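PDB 5EWQ: amidase from Bacillus anthracis, which probably hydrolyses carboxylic acid amides to the acid and ammonia, as a member of the amidase family. Local coordinates for residues Ser208-Ala213 / Ala234-Val239; Val119-Asn124 / Leu163-Met168; Ala217-Gly222 / Pro265-Val270. All coordinates share one frame; numbering follows the deposited sequence.

Contact 1: residues Ser208-Ala213 / Ala234-Val239; sequences SATVVA and AQQSVV
Ala209 sets its methyl group against the amide end of Gln236, with Ala209 CB 3.8 Å from Gln236 CD. The same methyl also meets Val238, with Ala209 CB 3.9 Å from Val238 CG2. Thr210 comes next. Its CB points away overall, yet its hydroxyl reaches back, and Thr210 OG1 lies 2.6 Å from Gln236 OE1. The hydroxyl proton can go to this oxygen or to Ser206 O, and Asn190 ND2 bonds to the same OG1. Gln236 holds CG anti to its carbonyl carbon (chi1 -57°) and is extended beyond, which carries the amide across to the helix. Its NE2 is hydrogen-bonded to Thr201 O. Helix 206-213 begins within a serine- and glycine-rich run that resembles the signature sequence of amidases. The partner segment leads from the end of helix 230-235 into strand 239-242, so the contact joins this turn to the flank of helix 206-213. One turn further on, Val212 CG2 meets Val238 CG1 at 3.8 Å, and the two valines pack obliquely. Ala213 CB touches the same methyl, 3.7 Å from Val238 CG1, and also lies 3.8 Å from Gln236 O.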
loop_
_atom_site.group_PDB
_atom_site.type_symbol
_atom_site.label_atom_id
_atom_site.label_comp_id
_atom_site.label_asym_id
_atom_site.label_seq_id
_atom_site.Cartn_x
_atom_site.Cartn_y
_atom_site.Cartn_z
ATOM N N SER A 208 -1.420 1.234 -5.674
ATOM C CA SER A 208 -1.897 1.915 -4.478
ATOM C C SER A 208 -1.038 3.137 -4.174
ATOM O O SER A 208 -1.502 4.098 -3.566
ATOM C CB SER A 208 -1.907 0.962 -3.283
ATOM O OG SER A 208 -2.795 -0.120 -3.505
ATOM N N ALA A 209 0.217 3.091 -4.605
ATOM C CA ALA A 209 1.122 4.221 -4.451
ATOM C C ALA A 209 0.860 5.273 -5.522
ATOM O O ALA A 209 0.980 6.470 -5.273
ATOM C CB ALA A 209 2.568 3.756 -4.511
ATOM N N THR A 210 0.495 4.814 -6.714
ATOM C CA THR A 210 0.323 5.699 -7.860
ATOM C C THR A 210 -0.958 6.525 -7.777
ATOM O O THR A 210 -0.964 7.707 -8.125
ATOM C CB THR A 210 0.317 4.902 -9.178
ATOM O OG1 THR A 210 1.451 4.027 -9.220
ATOM C CG2 THR A 210 0.359 5.840 -10.373
ATOM N N VAL A 211 -2.038 5.903 -7.313
ATOM C CA VAL A 211 -3.339 6.564 -7.253
ATOM C C VAL A 211 -3.333 7.779 -6.327
ATOM O O VAL A 211 -4.076 8.734 -6.547
ATOM C CB VAL A 211 -4.447 5.591 -6.800
ATOM C CG1 VAL A 211 -4.710 4.553 -7.877
ATOM C CG2 VAL A 211 -4.072 4.922 -5.487
ATOM N N VAL A 212 -2.496 7.745 -5.295
ATOM C CA VAL A 212 -2.386 8.877 -4.382
ATOM C C VAL A 212 -1.285 9.828 -4.838
ATOM O O VAL A 212 -1.308 11.014 -4.517
ATOM C CB VAL A 212 -2.113 8.423 -2.933
ATOM C CG1 VAL A 212 -3.348 7.757 -2.343
ATOM C CG2 VAL A 212 -0.915 7.490 -2.879
ATOM N N ALA A 213 -0.327 9.304 -5.595
ATOM C CA ALA A 213 0.754 10.127 -6.127
ATOM C C ALA A 213 0.253 11.000 -7.272
ATOM O O ALA A 213 0.610 12.172 -7.372
ATOM C CB ALA A 213 1.908 9.254 -6.592
ATOM N N ALA A 234 8.079 4.635 -1.272
ATOM C CA ALA A 234 9.321 5.394 -1.338
ATOM C C ALA A 234 9.723 5.660 -2.784
ATOM O O ALA A 234 10.350 6.673 -3.090
ATOM C CB ALA A 234 10.432 4.654 -0.608
ATOM N N GLN A 235 9.351 4.743 -3.671
ATOM C CA GLN A 235 9.739 4.830 -5.073
ATOM C C GLN A 235 8.841 5.791 -5.851
ATOM O O GLN A 235 9.179 6.219 -6.955
ATOM C CB GLN A 235 9.711 3.438 -5.712
ATOM C CG GLN A 235 10.382 3.348 -7.073
ATOM C CD GLN A 235 11.872 3.634 -7.020
ATOM O OE1 GLN A 235 12.502 3.532 -5.967
ATOM N NE2 GLN A 235 12.442 3.996 -8.163
ATOM N N GLN A 236 7.696 6.134 -5.269
ATOM C CA GLN A 236 6.754 7.032 -5.924
ATOM C C GLN A 236 6.420 8.231 -5.039
ATOM O O GLN A 236 5.407 8.902 -5.242
ATOM C CB GLN A 236 5.480 6.279 -6.307
ATOM C CG GLN A 236 5.736 5.072 -7.199
ATOM C CD GLN A 236 4.461 4.438 -7.708
ATOM O OE1 GLN A 236 3.460 5.119 -7.921
ATOM N NE2 GLN A 236 4.489 3.125 -7.905
ATOM N N SER A 237 7.281 8.479 -4.055
ATOM C CA SER A 237 7.207 9.666 -3.204
ATOM C C SER A 237 5.856 9.844 -2.508
ATOM O O SER A 237 5.245 10.908 -2.595
ATOM C CB SER A 237 7.529 10.917 -4.026
ATOM O OG SER A 237 7.629 12.063 -3.199
ATOM N N VAL A 238 5.395 8.803 -1.823
ATOM C CA VAL A 238 4.171 8.890 -1.030
ATOM C C VAL A 238 4.362 8.212 0.323
ATOM O O VAL A 238 5.360 7.529 0.549
ATOM C CB VAL A 238 2.962 8.253 -1.752
ATOM C CG1 VAL A 238 2.550 9.088 -2.954
ATOM C CG2 VAL A 238 3.273 6.826 -2.163
ATOM N N VAL A 239 3.398 8.405 1.217
ATOM C CA VAL A 239 3.465 7.832 2.557
ATOM C C VAL A 239 2.845 6.439 2.591
ATOM O O VAL A 239 1.752 6.225 2.071
ATOM C CB VAL A 239 2.756 8.734 3.589
ATOM C CG1 VAL A 239 2.791 8.100 4.972
ATOM C CG2 VAL A 239 3.395 10.114 3.613
#

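Contact 2: residues Val119-Asn124 / Leu163-Met168; sequences VVVKDN and LGKANM
Val119 to Lys122 run beside Leu163 to Ala166 as neighbouring parallel strands of the large mixed sheet. They are the two strands of a beta-alpha-beta unit whose helix is 150-155, and their directions differ by 30°. Three backbone hydrogen bonds join them. Leu163 N bonds to Val119 O at 2.8 Å. Val121 N bonds to Gly164 O at 3.2 Å. Ala166 N bonds to Val121 O at 3.0 Å. That last carbonyl also receives a CA-H...O contact, with Lys165 CA 3.1 Å from Val121 O.

Apolar contacts follow on the face of Val120 and Ala166, where Val120 CG1 meets Ala166 CB at 3.7 Å. On the other face Val121 CG2 rests obliquely against the aliphatic stem of Lys165.

The polar ends turn to other partners. Lys122 NZ bonds to Ser204 OG, Ser205 OG and Thr223 OG1, an arrangement consistent with the lysine of the Ser-Ser-Lys triad of this family. Asp123 OD1 forms a salt bridge with Lys186, and Lys165 NZ bonds to the carbonyl of Pro132.

Beyond the strands, Met168, a selenomethionine, packs against the turn at Asp123 and Asn124. Its chain bends at the last torsion (chi3 -71°). It crosses the extended Lys122 at about a right angle. Met168 SE lies 3.7 Å from Asp123 CB, and Met168 CE lies 3.7 Å from Lys122 CE.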
loop_
_atom_site.group_PDB
_atom_site.type_symbol
_atom_site.label_atom_id
_atom_site.label_comp_id
_atom_site.label_asym_id
_atom_site.label_seq_id
_atom_site.Cartn_x
_atom_site.Cartn_y
_atom_site.Cartn_z
ATOM N N VAL A 119 -11.866 5.663 -1.508
ATOM C CA VAL A 119 -10.651 4.918 -1.199
ATOM C C VAL A 119 -10.394 3.844 -2.252
ATOM O O VAL A 119 -11.316 3.150 -2.676
ATOM C CB VAL A 119 -10.729 4.255 0.195
ATOM C CG1 VAL A 119 -9.411 3.583 0.543
ATOM C CG2 VAL A 119 -11.093 5.282 1.255
ATOM N N VAL A 120 -9.142 3.717 -2.678
ATOM C CA VAL A 120 -8.765 2.687 -3.638
ATOM C C VAL A 120 -7.996 1.567 -2.949
ATOM O O VAL A 120 -6.901 1.781 -2.430
ATOM C CB VAL A 120 -7.910 3.260 -4.786
ATOM C CG1 VAL A 120 -7.346 2.136 -5.640
ATOM C CG2 VAL A 120 -8.731 4.215 -5.634
ATOM N N VAL A 121 -8.575 0.371 -2.944
ATOM C CA VAL A 121 -7.933 -0.780 -2.320
ATOM C C VAL A 121 -7.154 -1.595 -3.347
ATOM O O VAL A 121 -7.429 -1.529 -4.543
ATOM C CB VAL A 121 -8.960 -1.687 -1.617
ATOM C CG1 VAL A 121 -9.678 -0.915 -0.519
ATOM C CG2 VAL A 121 -9.956 -2.245 -2.622
ATOM N N LYS A 122 -6.175 -2.357 -2.872
ATOM C CA LYS A 122 -5.345 -3.180 -3.742
ATOM C C LYS A 122 -6.195 -4.253 -4.424
ATOM O O LYS A 122 -7.245 -4.640 -3.909
ATOM C CB LYS A 122 -4.205 -3.810 -2.940
ATOM C CG LYS A 122 -3.048 -4.337 -3.772
ATOM C CD LYS A 122 -1.903 -4.785 -2.875
ATOM C CE LYS A 122 -0.699 -5.229 -3.685
ATOM N NZ LYS A 122 0.450 -5.610 -2.819
ATOM N N ASP A 123 -5.739 -4.730 -5.579
ATOM C CA ASP A 123 -6.514 -5.661 -6.397
ATOM C C ASP A 123 -6.712 -7.023 -5.723
ATOM O O ASP A 123 -7.476 -7.858 -6.209
ATOM C CB ASP A 123 -5.839 -5.844 -7.761
ATOM C CG ASP A 123 -6.707 -6.605 -8.750
ATOM O OD1 ASP A 123 -7.640 -5.997 -9.316
ATOM O OD2 ASP A 123 -6.452 -7.808 -8.964
ATOM N N ASN A 124 -6.030 -7.242 -4.604
ATOM C CA ASN A 124 -6.170 -8.492 -3.865
ATOM C C ASN A 124 -7.094 -8.352 -2.657
ATOM O O ASN A 124 -7.093 -9.201 -1.767
ATOM C CB ASN A 124 -4.798 -9.003 -3.419
ATOM C CG ASN A 124 -4.093 -8.045 -2.477
ATOM O OD1 ASN A 124 -4.515 -6.903 -2.299
ATOM N ND2 ASN A 124 -3.001 -8.505 -1.875
ATOM N N LEU A 163 -13.619 3.548 -4.203
ATOM C CA LEU A 163 -13.671 4.175 -5.518
ATOM C C LEU A 163 -13.330 3.173 -6.615
ATOM O O LEU A 163 -13.967 3.147 -7.669
ATOM C CB LEU A 163 -12.715 5.367 -5.581
ATOM C CG LEU A 163 -12.562 6.048 -6.942
ATOM C CD1 LEU A 163 -13.883 6.646 -7.400
ATOM C CD2 LEU A 163 -11.473 7.110 -6.893
ATOM N N GLY A 164 -12.320 2.349 -6.356
ATOM C CA GLY A 164 -11.887 1.345 -7.310
ATOM C C GLY A 164 -10.753 0.497 -6.767
ATOM O O GLY A 164 -10.485 0.503 -5.565
ATOM N N LYS A 165 -10.081 -0.233 -7.649
ATOM C CA LYS A 165 -8.975 -1.084 -7.231
ATOM C C LYS A 165 -7.689 -0.755 -7.983
ATOM O O LYS A 165 -7.719 -0.351 -9.145
ATOM C CB LYS A 165 -9.342 -2.558 -7.409
ATOM C CG LYS A 165 -10.451 -3.008 -6.473
ATOM C CD LYS A 165 -10.729 -4.495 -6.580
ATOM C CE LYS A 165 -11.772 -4.916 -5.556
ATOM N NZ LYS A 165 -12.113 -6.362 -5.647
ATOM N N ALA A 166 -6.560 -0.932 -7.303
ATOM C CA ALA A 166 -5.267 -0.519 -7.834
ATOM C C ALA A 166 -4.479 -1.680 -8.425
ATOM O O ALA A 166 -4.616 -2.824 -7.991
ATOM C CB ALA A 166 -4.456 0.158 -6.749
ATOM N N ASN A 167 -3.648 -1.371 -9.416
ATOM C CA ASN A 167 -2.797 -2.372 -10.043
ATOM C C ASN A 167 -1.711 -2.829 -9.078
ATOM O O ASN A 167 -1.416 -2.147 -8.096
ATOM C CB ASN A 167 -2.180 -1.821 -11.331
ATOM C CG ASN A 167 -1.718 -2.917 -12.273
ATOM O OD1 ASN A 167 -1.973 -4.097 -12.038
ATOM N ND2 ASN A 167 -1.046 -2.529 -13.349
HETATM N N MSE A 168 -1.120 -3.984 -9.356
HETATM C CA MSE A 168 -0.147 -4.571 -8.446
HETATM C C MSE A 168 0.742 -5.591 -9.140
HETATM O O MSE A 168 0.394 -6.115 -10.197
HETATM C CB MSE A 168 -0.864 -5.237 -7.272
HETATM C CG MSE A 168 -1.900 -6.264 -7.704
HETATM SE SE MSE A 168 -2.737 -7.208 -6.217
HETATM C CE MSE A 168 -1.235 -8.312 -5.662
#

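Contact 3: residues Ala217-Gly222 / Pro265-Val270; sequences APLAVG and PMARTV
Ala220 and Met266 face each other as an antiparallel hydrogen-bonded pair in the large mixed sheet of the amidase fold. Ala220 N bonds to Met266 O at 2.9 Å. Met266 N returns the bond to Ala220 O at 2.8 Å. Val221 and Pro265 form the next, non-hydrogen-bonded pair.

Met266 is a selenomethionine whose side chain stands on the same face as Ala220, where helix 206-213 packs. Its CG is anti to the carbonyl carbon (chi1 -57°), and the chain bends at its end (chi3 69°). The first part runs beside the neighbouring strand, and the selenium comes alongside the backbone of Gly222, with Met266 SE 4.1 Å from Gly222 CA. The bend then takes the terminal methyl away from that strand. Nearer the backbone, Ala220 CB and Met266 CB are 4.4 Å apart.

Leu219 and Pro265 both pack on helix 270-280, where each touches Leu276. One branch of Leu219 comes back across the strands, and its CD2 meets Ala267 CB at 3.7 Å.

Arg268 follows the end of its strand. Its chain is extended from CG to NE and carries the guanidinium back to the start of the partner segment. NH1 makes a salt bridge with Asp215, and NE has a weak hydrogen bond to Val212 O. Pro218 O lies over one face of the guanidinium, and Arg268 NH1 lies 3.7 Å from Pro218 CA.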
loop_
_atom_site.group_PDB
_atom_site.type_symbol
_atom_site.label_atom_id
_atom_site.label_comp_id
_atom_site.label_asym_id
_atom_site.label_seq_id
_atom_site.Cartn_x
_atom_site.Cartn_y
_atom_site.Cartn_z
ATOM N N ALA A 217 -6.872 9.416 -6.217
ATOM C CA ALA A 217 -7.608 9.121 -4.994
ATOM C C ALA A 217 -6.922 9.791 -3.807
ATOM O O ALA A 217 -5.705 9.972 -3.815
ATOM C CB ALA A 217 -7.706 7.617 -4.776
ATOM N N PRO A 218 -7.701 10.167 -2.780
ATOM C CA PRO A 218 -7.113 10.784 -1.587
ATOM C C PRO A 218 -6.337 9.767 -0.764
ATOM O O PRO A 218 -5.251 10.066 -0.267
ATOM C CB PRO A 218 -8.333 11.296 -0.806
ATOM C CG PRO A 218 -9.491 11.200 -1.751
ATOM C CD PRO A 218 -9.165 10.081 -2.681
ATOM N N LEU A 219 -6.902 8.572 -0.629
ATOM C CA LEU A 219 -6.305 7.516 0.179
ATOM C C LEU A 219 -6.272 6.195 -0.580
ATOM O O LEU A 219 -6.996 6.014 -1.559
ATOM C CB LEU A 219 -7.077 7.350 1.488
ATOM C CG LEU A 219 -7.215 8.617 2.332
ATOM C CD1 LEU A 219 -8.116 8.370 3.521
ATOM C CD2 LEU A 219 -5.851 9.097 2.784
ATOM N N ALA A 220 -5.432 5.271 -0.122
ATOM C CA ALA A 220 -5.311 3.970 -0.767
ATOM C C ALA A 220 -4.900 2.886 0.222
ATOM O O ALA A 220 -4.246 3.165 1.228
ATOM C CB ALA A 220 -4.319 4.040 -1.912
ATOM N N VAL A 221 -5.286 1.650 -0.075
ATOM C CA VAL A 221 -4.946 0.512 0.770
ATOM C C VAL A 221 -3.987 -0.432 0.053
ATOM O O VAL A 221 -4.245 -0.856 -1.074
ATOM C CB VAL A 221 -6.202 -0.273 1.194
ATOM C CG1 VAL A 221 -5.815 -1.491 2.021
ATOM C CG2 VAL A 221 -7.149 0.626 1.971
ATOM N N GLY A 222 -2.880 -0.755 0.712
ATOM C CA GLY A 222 -1.910 -1.681 0.159
ATOM C C GLY A 222 -1.652 -2.851 1.088
ATOM O O GLY A 222 -2.040 -2.825 2.255
ATOM N N PRO A 265 -2.190 1.489 5.287
ATOM C CA PRO A 265 -2.711 2.682 4.614
ATOM C C PRO A 265 -1.642 3.402 3.799
ATOM O O PRO A 265 -0.466 3.381 4.165
ATOM C CB PRO A 265 -3.181 3.548 5.780
ATOM C CG PRO A 265 -2.206 3.226 6.869
ATOM C CD PRO A 265 -1.789 1.780 6.675
HETATM N N MSE A 266 -2.049 4.028 2.700
HETATM C CA MSE A 266 -1.117 4.761 1.849
HETATM C C MSE A 266 -1.718 6.089 1.397
HETATM O O MSE A 266 -2.866 6.142 0.954
HETATM C CB MSE A 266 -0.717 3.918 0.635
HETATM C CG MSE A 266 -0.102 2.569 0.988
HETATM SE SE MSE A 266 0.509 1.557 -0.556
HETATM C CE MSE A 266 2.006 2.686 -1.074
ATOM N N ALA A 267 -0.937 7.157 1.514
ATOM C CA ALA A 267 -1.387 8.489 1.122
ATOM C C ALA A 267 -0.201 9.393 0.796
ATOM O O ALA A 267 0.950 8.961 0.851
ATOM C CB ALA A 267 -2.235 9.105 2.221
ATOM N N ARG A 268 -0.486 10.645 0.456
ATOM C CA ARG A 268 0.569 11.616 0.190
ATOM C C ARG A 268 1.088 12.193 1.499
ATOM O O ARG A 268 2.252 12.576 1.607
ATOM C CB ARG A 268 0.061 12.746 -0.707
ATOM C CG ARG A 268 -1.029 12.340 -1.675
ATOM C CD ARG A 268 -1.522 13.541 -2.469
ATOM N NE ARG A 268 -2.690 13.216 -3.279
ATOM C CZ ARG A 268 -3.946 13.333 -2.859
ATOM N NH1 ARG A 268 -4.950 13.014 -3.664
ATOM N NH2 ARG A 268 -4.196 13.770 -1.632
ATOM N N THR A 269 0.205 12.247 2.491
ATOM C CA THR A 269 0.514 12.874 3.768
ATOM C C THR A 269 0.418 11.871 4.914
ATOM O O THR A 269 -0.454 11.000 4.913
ATOM C CB THR A 269 -0.431 14.059 4.040
ATOM O OG1 THR A 269 -0.509 14.885 2.872
ATOM C CG2 THR A 269 0.059 14.891 5.217
ATOM N N VAL A 270 1.322 11.996 5.883
ATOM C CA VAL A 270 1.316 11.151 7.073
ATOM C C VAL A 270 0.004 11.316 7.838
ATOM O O VAL A 270 -0.522 10.360 8.411
ATOM C CB VAL A 270 2.503 11.486 7.999
ATOM C CG1 VAL A 270 2.532 10.554 9.200
ATOM C CG2 VAL A 270 3.811 11.400 7.229
#

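Contact 2 comes first along the chain. It closes the loop from 119-124 to 163-168, around helix 150-155, before the other contacts open. Contact 1 then opens at 208-213 and contact 3 at 217-222. Contact 1 closes at 234-239, ahead of contact 3 at 265-270, so these two loops cross. Strand 118-122 of contact 2 neighbours strand 219-223 of contact 3 in the sheet, with a probable hydrogen bond from Val221 N to Val120 O. Helix 206-213 lies over both strand pairs: Ser208 packs on Ala166, and Ser208 OG bonds to Val221 O. Strand 239-242, where contact 1 ends, lies beside strand 263-267 of contact 3 in the sheet.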